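Local coordinates for protein actibind (Aspergillus niger, PDB 3D3Z) that cleaves RNA as a T2-family ribonuclease, probably without strict base specificity but preferring adenylic acid, at residues E93-Y98 against D138-V143; D176-I181 against L199-N204; A19-N24 against P124-D129. All blocks are in the same frame, centred on the assembly; numbering follows the deposited sequence. Where two conformers were deposited one is given.

Contact 1: E93-Y98 against D138-V143. With D3Z (1-(5-deoxy-beta-L-xylofuranosyl)pyrimidine-2,4(1H,3H)-dione), chain E; EDO (1,2-ethanediol), chain F.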
loop_
_atom_site.group_PDB
_atom_site.type_symbol
_atom_site.label_atom_id
_atom_site.label_comp_id
_atom_site.label_asym_id
_atom_site.label_seq_id
_atom_site.Cartn_x
_atom_site.Cartn_y
_atom_site.Cartn_z
ATOM N N GLU A 93 -8.584 2.085 12.231
ATOM C CA GLU A 93 -7.674 1.268 13.021
ATOM C C GLU A 93 -6.292 1.046 12.347
ATOM O O GLU A 93 -5.256 1.267 12.975
ATOM C CB GLU A 93 -8.347 -0.078 13.350
ATOM C CG GLU A 93 -7.432 -1.067 14.028
ATOM C CD GLU A 93 -6.855 -0.594 15.373
ATOM O OE1 GLU A 93 -7.310 0.399 15.921
ATOM O OE2 GLU A 93 -5.910 -1.205 15.827
ATOM N N TYR A 94 -6.330 0.704 11.059
ATOM C CA TYR A 94 -5.174 0.217 10.318
ATOM C C TYR A 94 -4.656 1.166 9.244
ATOM O O TYR A 94 -3.584 0.935 8.754
ATOM C CB TYR A 94 -5.411 -1.197 9.754
ATOM C CG TYR A 94 -5.510 -2.320 10.779
ATOM C CD1 TYR A 94 -4.378 -2.912 11.308
ATOM C CD2 TYR A 94 -6.742 -2.852 11.142
ATOM C CE1 TYR A 94 -4.485 -3.947 12.226
ATOM C CE2 TYR A 94 -6.847 -3.851 12.086
ATOM C CZ TYR A 94 -5.715 -4.403 12.614
ATOM O OH TYR A 94 -5.800 -5.408 13.554
ATOM N N TRP A 95 -5.388 2.241 8.950
ATOM C CA TRP A 95 -4.933 3.290 8.050
ATOM C C TRP A 95 -5.011 4.671 8.759
ATOM O O TRP A 95 -5.384 5.705 8.181
ATOM C CB TRP A 95 -5.756 3.245 6.794
ATOM C CG TRP A 95 -5.143 3.885 5.626
ATOM C CD1 TRP A 95 -4.184 4.857 5.608
ATOM C CD2 TRP A 95 -5.475 3.623 4.259
ATOM N NE1 TRP A 95 -3.873 5.205 4.328
ATOM C CE2 TRP A 95 -4.662 4.480 3.473
ATOM C CE3 TRP A 95 -6.401 2.755 3.619
ATOM C CZ2 TRP A 95 -4.703 4.461 2.060
ATOM C CZ3 TRP A 95 -6.428 2.727 2.204
ATOM C CH2 TRP A 95 -5.633 3.621 1.464
ATOM N N PRO A 96 -4.534 4.730 10.010
ATOM C CA PRO A 96 -4.618 5.993 10.708
ATOM C C PRO A 96 -3.604 7.064 10.222
ATOM O O PRO A 96 -2.507 6.736 9.685
ATOM C CB PRO A 96 -4.318 5.590 12.144
ATOM C CG PRO A 96 -3.275 4.506 12.024
ATOM C CD PRO A 96 -3.803 3.736 10.803
ATOM N N ASP A 97 -4.008 8.326 10.350
ATOM C CA ASP A 97 -3.087 9.415 10.401
ATOM C C ASP A 97 -2.489 9.484 11.854
ATOM O O ASP A 97 -3.218 9.536 12.870
ATOM C CB ASP A 97 -3.752 10.706 9.906
ATOM C CG ASP A 97 -2.795 11.827 9.751
ATOM O OD1 ASP A 97 -2.225 12.273 10.754
ATOM O OD2 ASP A 97 -2.600 12.272 8.615
ATOM N N TYR A 98 -1.155 9.427 11.938
ATOM C CA TYR A 98 -0.447 9.425 13.247
ATOM C C TYR A 98 -0.890 10.560 14.169
ATOM O O TYR A 98 -0.901 10.412 15.396
ATOM C CB TYR A 98 1.098 9.455 13.060
ATOM C CG TYR A 98 1.593 10.761 12.492
ATOM C CD1 TYR A 98 1.716 11.903 13.296
ATOM C CD2 TYR A 98 1.915 10.865 11.154
ATOM C CE1 TYR A 98 2.148 13.135 12.759
ATOM C CE2 TYR A 98 2.338 12.088 10.606
ATOM C CZ TYR A 98 2.458 13.212 11.414
ATOM O OH TYR A 98 2.846 14.415 10.831
ATOM N N ASP A 138 -13.917 1.149 -3.970
ATOM C CA ASP A 138 -13.270 -0.087 -4.369
ATOM C C ASP A 138 -11.737 -0.018 -4.135
ATOM O O ASP A 138 -11.108 -1.042 -3.790
ATOM C CB ASP A 138 -13.519 -0.419 -5.833
ATOM C CG ASP A 138 -14.933 -0.984 -6.104
ATOM O OD1 ASP A 138 -15.716 -1.289 -5.167
ATOM O OD2 ASP A 138 -15.178 -1.131 -7.307
ATOM N N PHE A 139 -11.155 1.151 -4.402
ATOM C CA PHE A 139 -9.728 1.418 -4.202
ATOM C C PHE A 139 -9.360 1.206 -2.720
ATOM O O PHE A 139 -8.519 0.354 -2.398
ATOM C CB PHE A 139 -9.348 2.806 -4.720
ATOM C CG PHE A 139 -8.001 3.316 -4.161
ATOM C CD1 PHE A 139 -6.801 3.006 -4.794
ATOM C CD2 PHE A 139 -7.954 4.044 -3.006
ATOM C CE1 PHE A 139 -5.601 3.452 -4.280
ATOM C CE2 PHE A 139 -6.747 4.531 -2.495
ATOM C CZ PHE A 139 -5.574 4.218 -3.155
ATOM N N PHE A 140 -10.078 1.839 -1.814
ATOM C CA PHE A 140 -9.833 1.697 -0.379
ATOM C C PHE A 140 -9.970 0.274 0.064
ATOM O O PHE A 140 -9.051 -0.250 0.676
ATOM C CB PHE A 140 -10.700 2.645 0.405
ATOM C CG PHE A 140 -10.189 4.047 0.327
ATOM C CD1 PHE A 140 -9.088 4.428 1.098
ATOM C CD2 PHE A 140 -10.710 4.969 -0.555
ATOM C CE1 PHE A 140 -8.530 5.661 1.007
ATOM C CE2 PHE A 140 -10.157 6.226 -0.644
ATOM C CZ PHE A 140 -9.058 6.578 0.160
ATOM N N GLN A 141 -11.027 -0.396 -0.396
ATOM C CA GLN A 141 -11.163 -1.855 -0.201
ATOM C C GLN A 141 -9.968 -2.682 -0.724
ATOM O O GLN A 141 -9.480 -3.540 -0.011
ATOM C CB GLN A 141 -12.500 -2.405 -0.767
ATOM C CG GLN A 141 -12.763 -3.851 -0.289
ATOM C CD GLN A 141 -12.927 -3.994 1.208
ATOM O OE1 GLN A 141 -13.876 -3.467 1.786
ATOM N NE2 GLN A 141 -12.089 -4.817 1.829
ATOM N N GLN A 142 -9.502 -2.396 -1.926
ATOM C CA GLN A 142 -8.387 -3.134 -2.568
ATOM C C GLN A 142 -7.085 -2.960 -1.743
ATOM O O GLN A 142 -6.387 -3.903 -1.476
ATOM C CB GLN A 142 -8.194 -2.597 -3.983
ATOM C CG GLN A 142 -7.145 -3.318 -4.820
ATOM C CD GLN A 142 -7.384 -4.788 -4.987
ATOM O OE1 GLN A 142 -8.499 -5.209 -5.275
ATOM N NE2 GLN A 142 -6.346 -5.575 -4.821
ATOM N N VAL A 143 -6.780 -1.717 -1.352
ATOM C CA VAL A 143 -5.566 -1.437 -0.517
ATOM C C VAL A 143 -5.599 -2.304 0.737
ATOM O O VAL A 143 -4.640 -3.044 1.094
ATOM C CB VAL A 143 -5.443 0.069 -0.154
ATOM C CG1 VAL A 143 -4.172 0.281 0.724
ATOM C CG2 VAL A 143 -5.419 0.893 -1.409
HETATM N N1 D3Z E . 1.583 10.958 7.159
HETATM C C2 D3Z E . 0.250 11.084 7.595
HETATM N N3 D3Z E . -0.276 10.145 8.375
HETATM C C4 D3Z E . 0.418 9.070 8.751
HETATM C C5 D3Z E . 1.715 8.941 8.329
HETATM C C6 D3Z E . 2.300 9.905 7.520
HETATM O O2 D3Z E . -0.452 12.065 7.270
HETATM O O4 D3Z E . -0.060 8.184 9.490
HETATM C "C1'" D3Z E . 2.178 11.953 6.303
HETATM C "C2'" D3Z E . 1.023 12.612 5.579
HETATM O "O2'" D3Z E . 0.874 13.971 6.029
HETATM C "C3'" D3Z E . 1.313 12.451 4.097
HETATM C "C4'" D3Z E . 2.646 11.732 3.984
HETATM O "O3'" D3Z E . 0.310 11.666 3.473
HETATM O "O4'" D3Z E . 3.018 11.327 5.316
HETATM C "C5'" D3Z E . 2.511 10.553 3.027
HETATM C C1 EDO F . -5.498 4.659 16.974
HETATM O O1 EDO F . -4.100 5.002 16.892
HETATM C C2 EDO F . -5.949 4.134 15.611
HETATM O O2 EDO F . -5.043 3.151 15.078
#
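A buried aromatic contact sets the indole of Trp95, just past the end of helix 85-94, against Phe140, Val143 and Phe139 on helix 134-147, in the helical part of the RNase T2 fold close to the bound uracil nucleoside. The far rim of the six-membered ring does the touching: Trp95 CZ3 lies 3.3 Å from Phe140 CD1 and 3.6 Å from Val143 CG1. The ring planes of Trp95 and Phe140 are inclined at 47°, with centroids 5.1 Å apart. Val143 comes in across the indole, both methyls near CZ3 and CH2, while CE2 of Phe139 reaches the indole edge near its plane, 4.2 Å from Trp95 CH2. With CG turned anti to the backbone N (chi1 -159°), the indole extends across to the helix. Within that helix, CD2 of Phe139 sits over the centre of the Phe140 ring, on the side from which the indole also reaches its rim. Trp108 and Phe107 add edge-to-face partners to Trp95, and Ile50 of strand 49-56 touches both Trp95 and Val143.

The loop that leaves Trp95 turns to the bound pyrimidine. The backbone N of Tyr98 donates to D3Z O4 over 3.0 Å at 145°, and CD2 and CE2 of the Tyr98 ring lie close to the base. Asp97 OD2 is 2.5 Å from D3Z O2. Across the two segments themselves the contact is wholly apolar: Trp95 spends its indole NH and carbonyl on other partners, Trp108 NE1 holding the carbonyl, and shape and dispersion alone join its ring to helix 134-147, a packing consistent with a fixed start for the loop that meets the base.

Contact 2: D176-I181 against L199-N204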
loop_
_atom_site.group_PDB
_atom_site.type_symbol
_atom_site.label_atom_id
_atom_site.label_comp_id
_atom_site.label_asym_id
_atom_site.label_seq_id
_atom_site.Cartn_x
_atom_site.Cartn_y
_atom_site.Cartn_z
ATOM N N ASP A 176 15.279 -10.169 4.517
ATOM C CA ASP A 176 15.024 -11.580 4.303
ATOM C C ASP A 176 13.689 -11.991 4.934
ATOM O O ASP A 176 12.918 -12.739 4.317
ATOM C CB ASP A 176 16.151 -12.463 4.879
ATOM C CG ASP A 176 17.489 -12.305 4.155
ATOM O OD1 ASP A 176 17.567 -11.752 3.039
ATOM O OD2 ASP A 176 18.496 -12.787 4.737
ATOM N N ALA A 177 13.441 -11.506 6.154
ATOM C CA ALA A 177 12.247 -11.833 6.921
ATOM C C ALA A 177 10.963 -11.442 6.163
ATOM O O ALA A 177 9.944 -12.170 6.198
ATOM C CB ALA A 177 12.284 -11.145 8.263
ATOM N N LEU A 178 11.056 -10.326 5.444
ATOM C CA LEU A 178 9.898 -9.727 4.758
ATOM C C LEU A 178 9.782 -10.270 3.349
ATOM O O LEU A 178 8.681 -10.455 2.836
ATOM C CB LEU A 178 10.022 -8.203 4.783
ATOM C CG LEU A 178 9.922 -7.596 6.199
ATOM C CD1 LEU A 178 10.249 -6.116 6.153
ATOM C CD2 LEU A 178 8.566 -7.858 6.929
ATOM N N ALA A 179 10.930 -10.577 2.747
ATOM C CA ALA A 179 10.979 -11.261 1.478
ATOM C C ALA A 179 10.225 -12.603 1.525
ATOM O O ALA A 179 9.695 -13.060 0.506
ATOM C CB ALA A 179 12.441 -11.461 1.046
ATOM N N ALA A 180 10.172 -13.206 2.711
ATOM C CA ALA A 180 9.532 -14.505 2.959
ATOM C C ALA A 180 8.002 -14.501 2.797
ATOM O O ALA A 180 7.398 -15.554 2.572
ATOM C CB ALA A 180 9.868 -14.969 4.356
ATOM N N ILE A 181 7.380 -13.330 2.965
ATOM C CA ILE A 181 5.939 -13.170 2.701
ATOM C C ILE A 181 5.652 -12.473 1.363
ATOM O O ILE A 181 4.501 -12.071 1.089
ATOM C CB ILE A 181 5.222 -12.458 3.851
ATOM C CG1 ILE A 181 5.720 -11.012 4.012
ATOM C CG2 ILE A 181 5.304 -13.260 5.135
ATOM C CD1 ILE A 181 4.879 -10.218 4.998
ATOM N N LEU A 199 7.847 0.612 4.720
ATOM C CA LEU A 199 8.002 -0.553 3.836
ATOM C C LEU A 199 7.209 -0.317 2.537
ATOM O O LEU A 199 6.056 0.220 2.558
ATOM C CB LEU A 199 7.555 -1.835 4.532
ATOM C CG LEU A 199 8.269 -2.339 5.798
ATOM C CD1 LEU A 199 7.570 -3.554 6.373
ATOM C CD2 LEU A 199 9.765 -2.651 5.516
ATOM N N TYR A 200 7.852 -0.591 1.388
ATOM C CA TYR A 200 7.153 -0.657 0.074
ATOM C C TYR A 200 7.292 -2.056 -0.529
ATOM O O TYR A 200 8.386 -2.480 -0.930
ATOM C CB TYR A 200 7.652 0.320 -0.983
ATOM C CG TYR A 200 7.992 1.751 -0.635
ATOM C CD1 TYR A 200 7.504 2.408 0.517
ATOM C CD2 TYR A 200 8.803 2.489 -1.500
ATOM C CE1 TYR A 200 7.839 3.725 0.776
ATOM C CE2 TYR A 200 9.136 3.801 -1.241
ATOM C CZ TYR A 200 8.650 4.427 -0.118
ATOM O OH TYR A 200 8.994 5.753 0.104
ATOM N N TYR A 201 6.173 -2.770 -0.599
ATOM C CA TYR A 201 6.108 -4.065 -1.283
ATOM C C TYR A 201 5.652 -3.852 -2.719
ATOM O O TYR A 201 4.556 -3.345 -2.954
ATOM C CB TYR A 201 5.160 -4.996 -0.548
ATOM C CG TYR A 201 5.505 -5.397 0.866
ATOM C CD1 TYR A 201 6.221 -6.583 1.125
ATOM C CD2 TYR A 201 5.049 -4.674 1.962
ATOM C CE1 TYR A 201 6.467 -6.996 2.420
ATOM C CE2 TYR A 201 5.321 -5.085 3.242
ATOM C CZ TYR A 201 6.063 -6.225 3.461
ATOM O OH TYR A 201 6.329 -6.667 4.725
ATOM N N TYR A 202 6.503 -4.243 -3.678
ATOM C CA TYR A 202 6.262 -4.044 -5.105
ATOM C C TYR A 202 5.571 -5.259 -5.718
ATOM O O TYR A 202 5.780 -6.418 -5.294
ATOM C CB TYR A 202 7.559 -3.765 -5.874
ATOM C CG TYR A 202 8.248 -2.452 -5.523
ATOM C CD1 TYR A 202 8.295 -1.410 -6.417
ATOM C CD2 TYR A 202 8.879 -2.274 -4.285
ATOM C CE1 TYR A 202 8.928 -0.185 -6.085
ATOM C CE2 TYR A 202 9.531 -1.057 -3.952
ATOM C CZ TYR A 202 9.559 -0.045 -4.861
ATOM O OH TYR A 202 10.188 1.138 -4.528
ATOM N N PHE A 203 4.709 -4.963 -6.686
ATOM C CA PHE A 203 3.888 -5.965 -7.382
ATOM C C PHE A 203 3.735 -5.582 -8.840
ATOM O O PHE A 203 3.690 -4.398 -9.231
ATOM C CB PHE A 203 2.469 -6.011 -6.807
ATOM C CG PHE A 203 2.379 -6.583 -5.455
ATOM C CD1 PHE A 203 2.276 -7.945 -5.288
ATOM C CD2 PHE A 203 2.378 -5.751 -4.339
ATOM C CE1 PHE A 203 2.168 -8.468 -4.056
ATOM C CE2 PHE A 203 2.286 -6.282 -3.109
ATOM C CZ PHE A 203 2.169 -7.631 -2.965
ATOM N N ASN A 204 3.622 -6.597 -9.671
ATOM C CA ASN A 204 3.030 -6.395 -10.981
ATOM C C ASN A 204 1.653 -7.090 -10.951
ATOM O O ASN A 204 1.387 -7.933 -10.078
ATOM C CB ASN A 204 3.917 -6.923 -12.113
ATOM C CG ASN A 204 5.322 -6.239 -12.181
ATOM O OD1 ASN A 204 5.473 -5.017 -12.130
ATOM N ND2 ASN A 204 6.326 -7.057 -12.328
#
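The phenol ring of Tyr201 has Leu178 O at its edge, near the ring plane and 4.1 Å from Tyr201 CE1, while CG1 of Ile181 approaches the same ring obliquely. His182, the next residue along, adds an edge-to-face ring contact with Tyr201. At the phenol end, Leu178 comes in at about a right angle and sets its CD2 methyl 3.4 Å from Tyr201 OH. CD1 of Ile181 lies 3.8 Å from Tyr201 OH; its CG1 stands between the backbone N and the carbonyl carbon (chi1 65°), which brings the chain round to the ring. The hydroxyl itself is hydrogen-bonded to Ser152 OG, so it has a polar partner on helix 152-158 although carbon atoms of Leu178 and Ile181 crowd it.

With its other methyl, Leu178 meets Leu199 tip to tip, Leu178 CD1 lying 3.6 Å from Leu199 CD2. Leu178 thus splits its two methyls between two strand residues two positions apart, whose side chains therefore point to the same side. Leu156 and Ala155 of helix 152-158 back Leu178 and Ile181. Here the C-terminal part of helix 171-179 packs on one face of strand 195-206, the helix-on-sheet layering of the alpha+beta RNase T2 fold.

Contact 3: A19-N24 against P124-D129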
loop_
_atom_site.group_PDB
_atom_site.type_symbol
_atom_site.label_atom_id
_atom_site.label_comp_id
_atom_site.label_asym_id
_atom_site.label_seq_id
_atom_site.Cartn_x
_atom_site.Cartn_y
_atom_site.Cartn_z
ATOM N N ALA A 19 -2.179 -0.093 -22.675
ATOM C CA ALA A 19 -2.969 0.337 -21.526
ATOM C C ALA A 19 -4.457 0.195 -21.856
ATOM O O ALA A 19 -4.923 0.690 -22.879
ATOM C CB ALA A 19 -2.666 1.791 -21.183
ATOM N N SER A 20 -5.171 -0.437 -20.951
ATOM C CA SER A 20 -6.599 -0.656 -21.094
ATOM C C SER A 20 -7.137 -0.906 -19.729
ATOM O O SER A 20 -6.392 -0.929 -18.750
ATOM C CB SER A 20 -6.909 -1.880 -21.977
ATOM O OG SER A 20 -6.597 -3.087 -21.300
ATOM N N CYS A 21 -8.436 -1.145 -19.655
ATOM C CA CYS A 21 -8.993 -1.601 -18.407
ATOM C C CYS A 21 -8.418 -2.900 -17.846
ATOM O O CYS A 21 -8.588 -3.156 -16.640
ATOM C CB CYS A 21 -10.536 -1.666 -18.485
ATOM S SG CYS A 21 -11.240 -0.107 -18.650
ATOM N N CYS A 22 -7.753 -3.718 -18.687
ATOM C CA CYS A 22 -7.174 -4.959 -18.247
ATOM C C CYS A 22 -5.642 -4.968 -18.309
ATOM O O CYS A 22 -5.012 -6.053 -18.333
ATOM C CB CYS A 22 -7.744 -6.143 -19.032
ATOM S SG CYS A 22 -9.477 -6.528 -18.535
ATOM N N PHE A 23 -5.059 -3.774 -18.385
ATOM C CA PHE A 23 -3.594 -3.646 -18.346
ATOM C C PHE A 23 -3.112 -2.360 -17.667
ATOM O O PHE A 23 -3.338 -1.276 -18.177
ATOM C CB PHE A 23 -3.005 -3.725 -19.763
ATOM C CG PHE A 23 -1.522 -4.021 -19.766
ATOM C CD1 PHE A 23 -1.055 -5.215 -19.255
ATOM C CD2 PHE A 23 -0.603 -3.060 -20.212
ATOM C CE1 PHE A 23 0.320 -5.494 -19.238
ATOM C CE2 PHE A 23 0.776 -3.310 -20.168
ATOM C CZ PHE A 23 1.218 -4.542 -19.691
ATOM N N ASN A 24 -2.441 -2.504 -16.527
ATOM C CA ASN A 24 -1.903 -1.373 -15.777
ATOM C C ASN A 24 -0.638 -0.810 -16.437
ATOM O O ASN A 24 0.398 -1.488 -16.515
ATOM C CB ASN A 24 -1.654 -1.753 -14.291
ATOM C CG ASN A 24 -2.948 -1.896 -13.489
ATOM O OD1 ASN A 24 -3.556 -0.886 -13.075
ATOM N ND2 ASN A 24 -3.365 -3.146 -13.250
ATOM N N PRO A 124 -13.890 5.017 -14.129
ATOM C CA PRO A 124 -15.306 4.672 -14.267
ATOM C C PRO A 124 -15.689 3.888 -15.548
ATOM O O PRO A 124 -16.570 3.036 -15.501
ATOM C CB PRO A 124 -16.000 6.039 -14.222
ATOM C CG PRO A 124 -15.041 6.943 -13.569
ATOM C CD PRO A 124 -13.683 6.451 -13.836
ATOM N N SER A 125 -14.990 4.186 -16.642
ATOM C CA SER A 125 -15.146 3.479 -17.901
ATOM C C SER A 125 -14.784 1.997 -17.872
ATOM O O SER A 125 -15.026 1.324 -18.858
ATOM C CB SER A 125 -14.324 4.197 -18.978
ATOM O OG SER A 125 -12.967 4.382 -18.568
ATOM N N CYS A 126 -14.195 1.507 -16.759
ATOM C CA CYS A 126 -13.858 0.093 -16.528
ATOM C C CYS A 126 -14.926 -0.638 -15.722
ATOM O O CYS A 126 -14.720 -1.785 -15.291
ATOM C CB CYS A 126 -12.497 -0.031 -15.810
ATOM S SG CYS A 126 -11.158 0.758 -16.772
ATOM N N TYR A 127 -16.044 0.051 -15.478
ATOM C CA TYR A 127 -17.158 -0.497 -14.709
ATOM C C TYR A 127 -18.382 -0.852 -15.593
ATOM O O TYR A 127 -18.694 -0.123 -16.515
ATOM C CB TYR A 127 -17.615 0.530 -13.653
ATOM C CG TYR A 127 -16.675 0.535 -12.467
ATOM C CD1 TYR A 127 -15.416 1.156 -12.543
ATOM C CD2 TYR A 127 -16.977 -0.173 -11.328
ATOM C CE1 TYR A 127 -14.539 1.130 -11.473
ATOM C CE2 TYR A 127 -16.127 -0.205 -10.264
ATOM C CZ TYR A 127 -14.893 0.424 -10.322
ATOM O OH TYR A 127 -14.055 0.378 -9.229
ATOM N N THR A 128 -19.086 -1.905 -15.206
ATOM C CA THR A 128 -20.489 -2.090 -15.614
ATOM C C THR A 128 -21.417 -1.495 -14.576
ATOM O O THR A 128 -21.200 -1.644 -13.381
ATOM C CB THR A 128 -20.836 -3.552 -15.787
ATOM O OG1 THR A 128 -19.960 -4.090 -16.778
ATOM C CG2 THR A 128 -22.291 -3.707 -16.233
ATOM N N ASP A 129 -22.443 -0.778 -15.037
ATOM C CA ASP A 129 -23.390 -0.177 -14.130
ATOM C C ASP A 129 -22.627 0.627 -13.065
ATOM O O ASP A 129 -22.895 0.506 -11.881
ATOM C CB ASP A 129 -24.260 -1.261 -13.470
ATOM C CG ASP A 129 -25.198 -1.949 -14.467
ATOM O OD1 ASP A 129 -25.174 -1.566 -15.655
ATOM O OD2 ASP A 129 -25.886 -2.890 -14.057
#
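Beside the Cys21-Cys126 bridge, the backbone N of Cys22 donates to Ser20 OG over 2.9 Å at 153°, closing an ST turn. The same residues form a type I beta turn from Ser20 to Phe23, whose bond from Phe23 N to Ser20 O measures 3.2 Å. Cys21 occupies the second position of this turn and points its side chain at the other segment. There Cys126 ends a short 3-10 segment, fixed by Tyr127 N bonding to Pro124 O at 3.0 Å.

The disulfide, SG of Cys21 to SG of Cys126, is 2.1 Å long. Its chi3 of -77° gives it left-handed screw sense, with Cys21 CB 3.7 Å from Cys126 CB. Each sulfur lies beside its own backbone N, opposite the carbonyl carbon, so the two cysteines have matching first torsions; together with the bridge this places Cys21 CA 5.5 Å from Cys126 CA.

Neighbouring Cys22 is bridged to Cys5, and Asp3 makes backbone bonds with Cys126, so the N-terminal chain is drawn into the same corner. Nearly all of the contact is the covalent bond itself: two loops a hundred residues apart in sequence, neither of which offers a strand for pairing, are tied by oxidation, as suits a secreted enzyme.

Along the chain the segments of contacts 3 and 1 alternate, 19-24, 93-98, 124-129 and then 138-143, whereas contact 2 follows once both are closed. Contacts 1 and 3 have centres 22 Å apart yet are joined directly: Tyr127 OH lies 2.7 Å from Asp138 OD2, a probable hydrogen bond linking the disulfide loop to helix 134-147. Contact 2 stands apart, its centre 19 Å from that of contact 1 and 27 Å from that of contact 3. The central antiparallel sheet connects contacts 1 and 2, since strand 49-56 touches contact 1 and strand 195-206 carries contact 2. Both pack helical segments or their ends by the sheet, contact 1 beside the bound nucleoside, while contact 3 secures peripheral loops.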